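Local coordinates for Two-component response regulator yesN (Fusobacterium nucleatum, PDB 3LSG), which is a two-component response regulator that probably binds specific DNA sequences through this C-terminal AraC-type helix-turn-helix domain to regulate transcription, at residues Q49-L52 and L53-M57. Sequence-based numbering, arbitrary orientation.
Sequences QDYL and LQKRM
Tyr51 and Lys55, one turn apart on the same face of helix 48-66, lie side by side and point the same way. This is the long helix that links the two helix-turn-helix halves of an AraC-type DNA-binding domain. A chi1 of -176° sets Tyr51 CG beside its carbonyl carbon, on the side from which Lys55 follows, and Lys55 CG comes obliquely to Tyr51 CE2 at 3.8 Å. Bends at chi2 and chi3 keep the lysine chain beside the ring, so that both polar ends reach one water: Lys55 NZ donates to it at 2.8 Å, and Tyr51 OH lies 3.2 Å from it, with the water in the ring plane. NZ also forms a salt bridge with Glu12, while the ring meets Phe40 and Phe44 edge-to-face, tying the linker helix to the N-terminal half.

Leu52 and Arg56 make the second i to i+4 pair. The arginine chain is extended from CG to NE and swings back along the helix toward Leu52. There NE of the buried Arg56 hydrogen-bonds to Tyr15 O, which probably helps to set the turn of its guanidinium. Leu52 CD1 sits 3.7 Å from Arg56 NE.

Beneath these side chains the backbone keeps regular alpha-helical bonding, from Leu53 N to Gln49 O at 2.9 Å through to Arg56 N to Leu52 O at 3.2 Å. Gln54, extended beyond CG, also hydrogen-bonds through NE2 to Glu58 OE2, one turn farther on. Over one face of the Arg56 guanidinium, offset toward its rim, lies Leu52 CD2, 3.6 Å from NH1.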
ATOM      1  N   GLN A  49       5.317  -0.675   7.354  1.00 19.56           N
ATOM      2  CA  GLN A  49       4.915   0.018   6.131  1.00 21.20           C
ATOM      3  C   GLN A  49       5.534   1.419   6.005  1.00 21.10           C
ATOM      4  O   GLN A  49       5.866   1.854   4.908  1.00 20.90           O
ATOM      5  CB  GLN A  49       3.386   0.112   6.036  1.00 19.46           C
ATOM      6  CG  GLN A  49       2.674  -1.227   5.828  1.00 17.35           C
ATOM      7  CD  GLN A  49       2.369  -1.975   7.136  1.00 19.92           C
ATOM      8  OE1 GLN A  49       2.883  -1.643   8.213  1.00 20.93           O
ATOM      9  NE2 GLN A  49       1.519  -2.982   7.040  1.00 17.90           N
ATOM     10  N   ASP A  50       5.647   2.134   7.124  1.00 20.76           N
ATOM     11  CA  ASP A  50       6.215   3.483   7.131  1.00 21.37           C
ATOM     12  C   ASP A  50       7.724   3.414   6.894  1.00 23.57           C
ATOM     13  O   ASP A  50       8.300   4.262   6.229  1.00 20.38           O
ATOM     14  CB  ASP A  50       5.963   4.185   8.476  1.00 24.22           C
ATOM     15  CG  ASP A  50       4.495   4.536   8.698  1.00 34.08           C
ATOM     16  OD1 ASP A  50       3.676   4.282   7.795  1.00 33.52           O
ATOM     17  OD2 ASP A  50       4.166   5.072   9.784  1.00 35.86           O
ATOM     18  N   TYR A  51       8.365   2.407   7.480  1.00 20.76           N
ATOM     19  CA  TYR A  51       9.792   2.215   7.276  1.00 18.37           C
ATOM     20  C   TYR A  51      10.059   1.887   5.809  1.00 19.28           C
ATOM     21  O   TYR A  51      11.009   2.388   5.203  1.00 22.38           O
ATOM     22  CB  TYR A  51      10.314   1.103   8.188  1.00 21.32           C
ATOM     23  CG  TYR A  51      11.815   0.886   8.114  1.00 22.67           C
ATOM     24  CD1 TYR A  51      12.667   1.466   9.042  1.00 22.91           C
ATOM     25  CD2 TYR A  51      12.368   0.088   7.128  1.00 24.60           C
ATOM     26  CE1 TYR A  51      14.043   1.255   8.986  1.00 36.91           C
ATOM     27  CE2 TYR A  51      13.729  -0.125   7.050  1.00 25.96           C
ATOM     28  CZ  TYR A  51      14.564   0.456   7.986  1.00 33.03           C
ATOM     29  OH  TYR A  51      15.916   0.243   7.910  1.00 36.48           O
ATOM     30  N   LEU A  52       9.218   1.038   5.234  1.00 19.86           N
ATOM     31  CA  LEU A  52       9.401   0.656   3.843  1.00 21.31           C
ATOM     32  C   LEU A  52       9.189   1.881   2.940  1.00 18.30           C
ATOM     33  O   LEU A  52       9.974   2.137   2.037  1.00 21.67           O
ATOM     34  CB  LEU A  52       8.439  -0.468   3.459  1.00 16.19           C
ATOM     35  CG  LEU A  52       8.425  -0.831   1.967  1.00 15.17           C
ATOM     36  CD1 LEU A  52       9.813  -1.189   1.423  1.00 16.30           C
ATOM     37  CD2 LEU A  52       7.419  -1.960   1.690  1.00 19.49           C
ATOM     38  N   LEU A  53       8.133   2.637   3.213  1.00 15.73           N
ATOM     39  CA  LEU A  53       7.867   3.865   2.478  1.00 14.59           C
ATOM     40  C   LEU A  53       9.064   4.821   2.561  1.00 17.15           C
ATOM     41  O   LEU A  53       9.516   5.355   1.555  1.00 17.36           O
ATOM     42  CB  LEU A  53       6.589   4.530   2.994  1.00 15.53           C
ATOM     43  CG  LEU A  53       6.300   5.880   2.330  1.00 23.33           C
ATOM     44  CD1 LEU A  53       6.081   5.670   0.823  1.00 20.69           C
ATOM     45  CD2 LEU A  53       5.087   6.548   2.958  1.00 26.13           C
ATOM     46  N   GLN A  54       9.611   4.995   3.758  1.00 19.89           N
ATOM     47  CA  GLN A  54      10.762   5.887   3.918  1.00 23.10           C
ATOM     48  C   GLN A  54      11.973   5.473   3.075  1.00 22.47           C
ATOM     49  O   GLN A  54      12.619   6.314   2.472  1.00 21.04           O
ATOM     50  CB  GLN A  54      11.179   5.990   5.380  1.00 20.34           C
ATOM     51  CG  GLN A  54      12.483   6.713   5.574  1.00 27.30           C
ATOM     52  CD  GLN A  54      12.808   6.908   7.032  1.00 40.28           C
ATOM     53  OE1 GLN A  54      12.174   6.308   7.898  1.00 40.75           O
ATOM     54  NE2 GLN A  54      13.790   7.759   7.315  1.00 40.14           N
ATOM     55  N   LYS A  55      12.285   4.181   3.032  1.00 21.96           N
ATOM     56  CA  LYS A  55      13.396   3.730   2.197  1.00 26.21           C
ATOM     57  C   LYS A  55      13.167   4.070   0.718  1.00 23.73           C
ATOM     58  O   LYS A  55      14.082   4.500   0.015  1.00 20.56           O
ATOM     59  CB  LYS A  55      13.641   2.232   2.383  1.00 25.13           C
ATOM     60  CG  LYS A  55      14.078   1.879   3.794  1.00 36.64           C
ATOM     61  CD  LYS A  55      15.580   2.026   3.964  1.00 43.61           C
ATOM     62  CE  LYS A  55      16.295   0.971   3.126  1.00 47.73           C
ATOM     63  NZ  LYS A  55      17.696   0.737   3.572  1.00 51.95           N
ATOM     64  N   ARG A  56      11.946   3.864   0.251  1.00 22.44           N
ATOM     65  CA  ARG A  56      11.595   4.165  -1.129  1.00 20.05           C
ATOM     66  C   ARG A  56      11.624   5.669  -1.458  1.00 16.47           C
ATOM     67  O   ARG A  56      12.098   6.055  -2.526  1.00 16.06           O
ATOM     68  CB  ARG A  56      10.226   3.567  -1.459  1.00 18.00           C
ATOM     69  CG  ARG A  56      10.214   2.041  -1.323  1.00 17.11           C
ATOM     70  CD  ARG A  56       8.832   1.443  -1.551  1.00 16.07           C
ATOM     71  NE  ARG A  56       8.948   0.046  -1.984  1.00 17.81           N
ATOM     72  CZ  ARG A  56       7.948  -0.826  -1.962  1.00 22.98           C
ATOM     73  NH1 ARG A  56       6.747  -0.463  -1.521  1.00 20.47           N
ATOM     74  NH2 ARG A  56       8.150  -2.060  -2.387  1.00 20.07           N
HETATM   75  N   MSE A  57      11.122   6.500  -0.549  1.00 19.43           N
HETATM   76  CA  MSE A  57      11.144   7.950  -0.745  1.00 17.44           C
HETATM   77  C   MSE A  57      12.573   8.505  -0.742  1.00 18.77           C
HETATM   78  O   MSE A  57      12.921   9.393  -1.527  1.00 20.63           O
HETATM   79  CB  MSE A  57      10.314   8.657   0.340  1.00 17.21           C
HETATM   80  CG  MSE A  57       8.806   8.385   0.279  1.00 20.38           C
HETATM   81 SE   MSE A  57       7.977   8.773  -1.454  0.85 31.77          SE
HETATM   82  CE  MSE A  57       8.232   7.101  -2.424  1.00 23.97           C
TER
HETATM   83  O   HOH W   1      16.874  -1.328   5.321  1.00 35.90           O